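Side-chain contacts in galectin (Danio rerio, PDB 6E20), which binds beta-galactoside glycans as a galectin-1-like lectin and probably takes part in zebrafish innate immunity: residues F77-I80 against E84-I87; F108-R111 against K116-Y119. One frame throughout, in Å; residues are numbered along the deposited sequence.

Contact 1 (F77-I80 against E84-I87); sequences FPFI and EFQI
Phe79 lays one edge of its ring against Phe85 and Ile87. From CB, a chi1 of -56° sets CG anti to the carbonyl carbon and brings the ring round to strand 85-91. CD1 of Phe79 meets the neighbouring ring first, 4.0 Å from Phe85 CG. Next along the same edge, CE1 of Phe79 stands over one face of the Phe85 ring, near the rim, 3.9 Å from Phe85 CG. The pair is a T-shaped stack with planes at 90° and centroids 5.4 Å apart, Phe79 giving the edge and Phe85 the face. CE1 of Phe79 also touches Ile87, whose CD1 is 3.6 Å away. This buried patch belongs to the galectin beta-sandwich, at the point where the chain, having left strand 72-74 of one sheet, enters the other through strand 85-91; Phe85 and Ile87 both turn their CB toward the incoming loop. At the tip, CZ of Phe79 lies 3.7 Å from Ile87 CD1. The far edge looks back along its own loop: CD2 of Phe79 sits 4.1 Å above the plane of the Phe77 ring, across the inverse gamma turn centred on Pro78. Pro47, Phe49 and Leu100 also touch Phe79, while Phe30 meets Phe85 with its ring almost parallel.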
loop_
_atom_site.group_PDB
_atom_site.type_symbol
_atom_site.label_atom_id
_atom_site.label_comp_id
_atom_site.label_asym_id
_atom_site.label_seq_id
_atom_site.Cartn_x
_atom_site.Cartn_y
_atom_site.Cartn_z
ATOM N N PHE B 77 -17.589 14.915 -9.895
ATOM C CA PHE B 77 -17.645 13.439 -9.740
ATOM C C PHE B 77 -17.091 12.744 -10.974
ATOM O O PHE B 77 -17.851 12.170 -11.746
ATOM C CB PHE B 77 -19.069 12.947 -9.484
ATOM C CG PHE B 77 -19.153 11.594 -8.826
ATOM C CD1 PHE B 77 -18.961 11.453 -7.452
ATOM C CD2 PHE B 77 -19.494 10.464 -9.562
ATOM C CE1 PHE B 77 -19.057 10.202 -6.852
ATOM C CE2 PHE B 77 -19.579 9.219 -8.956
ATOM C CZ PHE B 77 -19.371 9.089 -7.602
ATOM N N PRO B 78 -15.757 12.710 -11.164
ATOM C CA PRO B 78 -15.166 12.044 -12.319
ATOM C C PRO B 78 -14.794 10.600 -11.966
ATOM O O PRO B 78 -13.661 10.222 -12.211
ATOM C CB PRO B 78 -13.919 12.910 -12.565
ATOM C CG PRO B 78 -13.466 13.239 -11.151
ATOM C CD PRO B 78 -14.734 13.352 -10.324
ATOM N N PHE B 79 -15.703 9.864 -11.325
ATOM C CA PHE B 79 -15.556 8.408 -11.095
ATOM C C PHE B 79 -16.610 7.678 -11.904
ATOM O O PHE B 79 -17.727 8.197 -12.065
ATOM C CB PHE B 79 -15.684 8.033 -9.619
ATOM C CG PHE B 79 -14.701 8.790 -8.769
ATOM C CD1 PHE B 79 -13.366 8.411 -8.737
ATOM C CD2 PHE B 79 -15.102 9.891 -8.025
ATOM C CE1 PHE B 79 -12.449 9.108 -7.964
ATOM C CE2 PHE B 79 -14.179 10.593 -7.260
ATOM C CZ PHE B 79 -12.857 10.203 -7.243
ATOM N N ILE B 80 -16.268 6.468 -12.343
ATOM C CA ILE B 80 -17.215 5.579 -13.056
ATOM C C ILE B 80 -17.002 4.167 -12.567
ATOM O O ILE B 80 -15.821 3.746 -12.463
ATOM C CB ILE B 80 -17.030 5.644 -14.583
ATOM C CG1 ILE B 80 -17.191 7.063 -15.136
ATOM C CG2 ILE B 80 -17.980 4.676 -15.256
ATOM C CD1 ILE B 80 -16.456 7.287 -16.434
ATOM N N GLU B 84 -10.725 2.668 -14.009
ATOM C CA GLU B 84 -9.536 3.025 -13.195
ATOM C C GLU B 84 -9.527 4.533 -12.960
ATOM O O GLU B 84 -9.871 5.275 -13.882
ATOM C CB GLU B 84 -8.208 2.635 -13.839
ATOM C CG GLU B 84 -7.020 3.059 -12.973
ATOM C CD GLU B 84 -5.650 2.596 -13.435
ATOM O OE1 GLU B 84 -4.835 3.460 -13.774
ATOM O OE2 GLU B 84 -5.407 1.390 -13.446
ATOM N N PHE B 85 -9.158 4.942 -11.752
ATOM C CA PHE B 85 -8.894 6.350 -11.386
ATOM C C PHE B 85 -7.544 6.425 -10.671
ATOM O O PHE B 85 -7.047 5.401 -10.110
ATOM C CB PHE B 85 -9.986 6.911 -10.477
ATOM C CG PHE B 85 -10.057 6.210 -9.148
ATOM C CD1 PHE B 85 -9.141 6.483 -8.140
ATOM C CD2 PHE B 85 -10.998 5.221 -8.926
ATOM C CE1 PHE B 85 -9.186 5.804 -6.931
ATOM C CE2 PHE B 85 -11.044 4.548 -7.711
ATOM C CZ PHE B 85 -10.137 4.834 -6.721
ATOM N N GLN B 86 -6.992 7.632 -10.704
ATOM C CA GLN B 86 -5.822 8.053 -9.914
ATOM C C GLN B 86 -6.197 9.356 -9.200
ATOM O O GLN B 86 -6.727 10.269 -9.862
ATOM C CB GLN B 86 -4.577 8.142 -10.795
ATOM C CG GLN B 86 -3.317 7.887 -9.988
ATOM C CD GLN B 86 -2.067 7.808 -10.831
ATOM O OE1 GLN B 86 -1.494 8.831 -11.205
ATOM N NE2 GLN B 86 -1.604 6.590 -11.066
ATOM N N ILE B 87 -6.058 9.341 -7.876
ATOM C CA ILE B 87 -6.292 10.474 -6.930
ATOM C C ILE B 87 -4.960 10.810 -6.249
ATOM O O ILE B 87 -4.207 9.872 -5.884
ATOM C CB ILE B 87 -7.359 10.080 -5.897
ATOM C CG1 ILE B 87 -8.715 9.821 -6.555
ATOM C CG2 ILE B 87 -7.466 11.098 -4.778
ATOM C CD1 ILE B 87 -9.677 9.063 -5.648
#

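Contact 2 (F108-R111 against K116-Y119); sequences FPNR and KYKY
Asn110 and Tyr117 reach toward each other from opposite directions, and the carboxamide of one meets the phenol oxygen of the other. The atom modelled as ND2 of Asn110 lies 2.8 Å from Tyr117 OH, although the amide is probably turned over, so that its N and O should not be told apart from this model. Independent of that choice, CG of Asn110 is 3.7 Å from Tyr117 OH. The amide approaches at the edge of the ring, near its plane, with its own plane tilted 66° from it. A chi1 of -172° extends the Asn110 side chain, putting CG anti to the backbone N. Tyr117 OH accepts a weak hydrogen bond from the backbone N of Ser114, Ala42 touches both side chains, and His36 meets the Tyr117 ring obliquely. Behind Asn110, the backbone makes an inverse gamma turn, closed by a weak bond of 3.1 Å from Arg111 N to Pro109 O. It also pairs with Glu94, a magnesium-binding residue, about 6 Å from Asn110 between side chains, although this chain holds no magnesium. Arg111 points its CB away from strand 116-124, and Phe108 CZ lies over one face of its guanidinium. The polar pair thus spans the short connection from strand 105-109 to strand 116-124, one of the sheet-to-sheet crossings from which the antiparallel beta-sandwich of galectins is built.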
loop_
_atom_site.group_PDB
_atom_site.type_symbol
_atom_site.label_atom_id
_atom_site.label_comp_id
_atom_site.label_asym_id
_atom_site.label_seq_id
_atom_site.Cartn_x
_atom_site.Cartn_y
_atom_site.Cartn_z
ATOM N N PHE B 108 -10.130 20.213 1.986
ATOM C CA PHE B 108 -10.806 19.759 3.228
ATOM C C PHE B 108 -9.888 20.071 4.402
ATOM O O PHE B 108 -8.717 19.709 4.361
ATOM C CB PHE B 108 -11.170 18.274 3.153
ATOM C CG PHE B 108 -11.878 17.799 4.402
ATOM C CD1 PHE B 108 -13.244 17.954 4.543
ATOM C CD2 PHE B 108 -11.165 17.286 5.467
ATOM C CE1 PHE B 108 -13.878 17.582 5.719
ATOM C CE2 PHE B 108 -11.810 16.894 6.632
ATOM C CZ PHE B 108 -13.158 17.047 6.759
ATOM N N PRO B 109 -10.358 20.766 5.458
ATOM C CA PRO B 109 -9.487 21.095 6.574
ATOM C C PRO B 109 -8.955 19.859 7.299
ATOM O O PRO B 109 -9.677 18.886 7.540
ATOM C CB PRO B 109 -10.366 21.958 7.486
ATOM C CG PRO B 109 -11.758 21.482 7.178
ATOM C CD PRO B 109 -11.729 21.244 5.679
ATOM N N ASN B 110 -7.686 19.958 7.677
ATOM C CA ASN B 110 -7.013 19.024 8.604
ATOM C C ASN B 110 -7.370 19.405 10.041
ATOM O O ASN B 110 -6.469 19.892 10.764
ATOM C CB ASN B 110 -5.509 19.013 8.344
ATOM C CG ASN B 110 -4.769 17.951 9.122
ATOM O OD1 ASN B 110 -3.543 18.020 9.215
ATOM N ND2 ASN B 110 -5.479 16.998 9.707
ATOM N N ARG B 111 -8.604 19.112 10.456
ATOM C CA ARG B 111 -9.144 19.458 11.807
ATOM C C ARG B 111 -8.356 18.725 12.896
ATOM O O ARG B 111 -8.135 19.343 13.957
ATOM C CB ARG B 111 -10.621 19.106 11.952
ATOM C CG ARG B 111 -11.506 19.783 10.918
ATOM C CD ARG B 111 -12.784 18.997 10.757
ATOM N NE ARG B 111 -13.785 19.687 9.968
ATOM C CZ ARG B 111 -14.843 19.110 9.411
ATOM N NH1 ARG B 111 -15.031 17.806 9.519
ATOM N NH2 ARG B 111 -15.693 19.835 8.708
ATOM N N LYS B 116 1.517 13.898 10.721
ATOM C CA LYS B 116 1.816 12.509 10.288
ATOM C C LYS B 116 0.648 11.581 10.612
ATOM O O LYS B 116 0.198 11.594 11.747
ATOM C CB LYS B 116 3.088 12.019 10.980
ATOM C CG LYS B 116 3.673 10.722 10.436
ATOM C CD LYS B 116 5.031 10.398 11.031
ATOM C CE LYS B 116 4.966 10.041 12.504
ATOM N NZ LYS B 116 6.314 10.038 13.115
ATOM N N TYR B 117 0.247 10.762 9.635
ATOM C CA TYR B 117 -0.844 9.757 9.730
ATOM C C TYR B 117 -0.315 8.389 9.270
ATOM O O TYR B 117 0.248 8.305 8.180
ATOM C CB TYR B 117 -2.033 10.253 8.902
ATOM C CG TYR B 117 -2.658 11.505 9.466
ATOM C CD1 TYR B 117 -3.224 11.480 10.726
ATOM C CD2 TYR B 117 -2.660 12.706 8.772
ATOM C CE1 TYR B 117 -3.806 12.600 11.279
ATOM C CE2 TYR B 117 -3.252 13.844 9.308
ATOM C CZ TYR B 117 -3.819 13.791 10.573
ATOM O OH TYR B 117 -4.379 14.889 11.166
ATOM N N LYS B 118 -0.486 7.356 10.098
ATOM C CA LYS B 118 0.073 5.994 9.874
ATOM C C LYS B 118 -1.066 4.961 9.749
ATOM O O LYS B 118 -0.762 3.734 9.697
ATOM C CB LYS B 118 1.073 5.692 10.990
ATOM C CG LYS B 118 2.316 6.575 10.928
ATOM C CD LYS B 118 3.198 6.542 12.163
ATOM C CE LYS B 118 3.442 5.154 12.705
ATOM N NZ LYS B 118 4.462 5.175 13.782
ATOM N N TYR B 119 -2.308 5.431 9.618
ATOM C CA TYR B 119 -3.504 4.577 9.410
ATOM C C TYR B 119 -4.196 4.954 8.091
ATOM O O TYR B 119 -4.581 6.114 7.902
ATOM C CB TYR B 119 -4.407 4.683 10.642
ATOM C CG TYR B 119 -5.683 3.905 10.511
ATOM C CD1 TYR B 119 -5.771 2.572 10.866
ATOM C CD2 TYR B 119 -6.792 4.508 9.964
ATOM C CE1 TYR B 119 -6.954 1.868 10.709
ATOM C CE2 TYR B 119 -7.980 3.822 9.811
ATOM C CZ TYR B 119 -8.062 2.497 10.181
ATOM O OH TYR B 119 -9.264 1.877 10.007
#

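Contact 1 and contact 2 follow one another along the chain, the first closing before the second opens. They lie on opposite sides of the chain's centre, about 22 Å apart between centres and about 11 Å between nearest atoms, without touching. The five-stranded sheet is common to both: strand 85-91 carries half of contact 1, strand 105-109 leads into contact 2, and strand 95-99 runs between them. Each contact sits where the chain passes between the two sheets, entering the five-stranded one at contact 1 and leaving it for strand 116-124 at contact 2. An aromatic-aliphatic cluster and a polar pair therefore mark two separate crossings of the same sandwich.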